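Long-range contact in transcriptional activator of comK gene (Bacillus halodurans, PDB 2HQB), which probably acts as a membrane-attached lipoprotein of the BMP family, with a substrate-binding-protein fold, that promotes expression of the competence gene comK: residues A[78-82]-A[97-102]. Numbering follows the deposited sequence.
Sequences FSTIH and VKGENI
Helix 73-79 ends at S79; T80 leaves helical phi/psi, and the chain turns so that I81 N donates to F78 O (3.2 Å). Opposite it, 97-102 is extended through G99, bent at E100 and N101, then enters strand 102-107. CA atoms of S79 and V97 lie 7.0 Å apart, those of H82 and I102 6.7 Å. G99 adopts backbone angles (154/-175) that call for glycine: a CB would jam against the preceding carbonyl and clash with H82 NE2. H82, chi1 p, fills the space between the segments; its ND1 donates to S79 O (3.2 Å), tying the ring to the helix end. I102, chi1 and chi2 both t, sends CD1 to F78 CB (3.6 Å) and H82 CB (3.8 Å), its long branched side chain reaching across to these apolar atoms. F78's side chain continues to F90 of strand 89-93 and I56 of helix 49-61. S79 OG, bonded to A75 O, touches V97 CG2 (3.4 Å). N101, chi1 p, donates from ND2 to H82 O (2.7 Å, 159°), a carbonyl of the turn following the helix. In this probably periplasmic-binding-protein-like domain, helix end and turn thus meet a loop between neighbouring parallel strands through one hydrogen bond and apolar packing, with glycine making room for the H82 ring.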
loop_
_atom_site.group_PDB
_atom_site.type_symbol
_atom_site.label_atom_id
_atom_site.label_comp_id
_atom_site.label_asym_id
_atom_site.label_seq_id
_atom_site.Cartn_x
_atom_site.Cartn_y
_atom_site.Cartn_z
ATOM N N PHE A 78 10.281 17.048 7.255
ATOM C CA PHE A 78 10.920 16.660 8.502
ATOM C C PHE A 78 12.423 16.849 8.447
ATOM O O PHE A 78 13.071 17.088 9.470
ATOM C CB PHE A 78 10.637 15.188 8.819
ATOM C CG PHE A 78 9.216 14.897 9.142
ATOM C CD1 PHE A 78 8.738 13.610 9.081
ATOM C CD2 PHE A 78 8.354 15.905 9.508
ATOM C CE1 PHE A 78 7.415 13.322 9.382
ATOM C CE2 PHE A 78 7.037 15.638 9.807
ATOM C CZ PHE A 78 6.565 14.344 9.746
ATOM N N SER A 79 12.986 16.735 7.255
ATOM C CA SER A 79 14.424 16.858 7.137
ATOM C C SER A 79 14.936 18.263 7.369
ATOM O O SER A 79 16.057 18.461 7.843
ATOM C CB SER A 79 14.874 16.373 5.770
ATOM O OG SER A 79 14.677 14.976 5.677
ATOM N N THR A 80 14.113 19.241 7.035
ATOM C CA THR A 80 14.509 20.624 7.194
ATOM C C THR A 80 14.180 21.099 8.588
ATOM O O THR A 80 14.185 22.293 8.858
ATOM C CB THR A 80 13.792 21.532 6.146
ATOM O OG1 THR A 80 12.398 21.183 6.051
ATOM C CG2 THR A 80 14.458 21.378 4.789
ATOM N N ILE A 81 13.918 20.169 9.496
ATOM C CA ILE A 81 13.547 20.580 10.833
ATOM C C ILE A 81 13.888 19.553 11.937
ATOM O O ILE A 81 13.832 19.881 13.120
ATOM C CB ILE A 81 12.017 20.922 10.819
ATOM C CG1 ILE A 81 11.738 22.066 11.770
ATOM C CG2 ILE A 81 11.168 19.686 11.159
ATOM C CD1 ILE A 81 10.258 22.412 11.917
ATOM N N HIS A 82 14.278 18.335 11.557
ATOM C CA HIS A 82 14.531 17.292 12.549
ATOM C C HIS A 82 15.717 17.518 13.442
ATOM O O HIS A 82 15.930 16.760 14.391
ATOM C CB HIS A 82 14.719 15.939 11.886
ATOM C CG HIS A 82 16.096 15.728 11.348
ATOM N ND1 HIS A 82 16.627 16.509 10.342
ATOM C CD2 HIS A 82 17.048 14.817 11.661
ATOM C CE1 HIS A 82 17.846 16.082 10.054
ATOM N NE2 HIS A 82 18.124 15.056 10.841
ATOM N N VAL A 97 15.298 9.527 3.975
ATOM C CA VAL A 97 15.734 10.315 5.129
ATOM C C VAL A 97 17.095 9.881 5.728
ATOM O O VAL A 97 17.461 8.704 5.655
ATOM C CB VAL A 97 14.563 10.290 6.168
ATOM C CG1 VAL A 97 14.915 9.489 7.417
ATOM C CG2 VAL A 97 14.146 11.688 6.467
ATOM N N LYS A 98 17.866 10.830 6.263
ATOM C CA LYS A 98 19.169 10.501 6.874
ATOM C C LYS A 98 19.276 11.236 8.212
ATOM O O LYS A 98 19.107 12.459 8.292
ATOM C CB LYS A 98 20.354 10.913 5.974
ATOM C CG LYS A 98 21.000 12.239 6.416
ATOM C CD LYS A 98 21.890 12.920 5.377
ATOM C CE LYS A 98 22.231 14.347 5.818
ATOM N NZ LYS A 98 22.572 15.228 4.669
ATOM N N GLY A 99 19.550 10.509 9.275
ATOM C CA GLY A 99 19.649 11.194 10.538
ATOM C C GLY A 99 19.345 10.261 11.670
ATOM O O GLY A 99 19.141 9.056 11.479
ATOM N N GLU A 100 19.305 10.813 12.870
ATOM C CA GLU A 100 19.058 9.957 13.983
ATOM C C GLU A 100 17.647 9.964 14.491
ATOM O O GLU A 100 17.120 8.902 14.758
ATOM C CB GLU A 100 20.034 10.257 15.102
ATOM C CG GLU A 100 21.256 9.356 15.072
ATOM C CD GLU A 100 21.435 8.622 16.393
ATOM O OE1 GLU A 100 21.590 9.313 17.434
ATOM O OE2 GLU A 100 21.412 7.361 16.395
ATOM N N ASN A 101 17.002 11.112 14.630
ATOM C CA ASN A 101 15.624 11.086 15.131
ATOM C C ASN A 101 14.610 11.177 13.972
ATOM O O ASN A 101 13.531 11.752 14.116
ATOM C CB ASN A 101 15.424 12.251 16.064
ATOM C CG ASN A 101 15.635 13.526 15.368
ATOM O OD1 ASN A 101 16.249 13.529 14.311
ATOM N ND2 ASN A 101 15.142 14.629 15.932
ATOM N N ILE A 102 14.973 10.598 12.833
ATOM C CA ILE A 102 14.145 10.625 11.647
ATOM C C ILE A 102 14.199 9.261 10.976
ATOM O O ILE A 102 15.272 8.690 10.825
ATOM C CB ILE A 102 14.637 11.764 10.712
ATOM C CG1 ILE A 102 13.590 12.090 9.671
ATOM C CG2 ILE A 102 15.933 11.394 10.048
ATOM C CD1 ILE A 102 13.780 13.515 9.108
#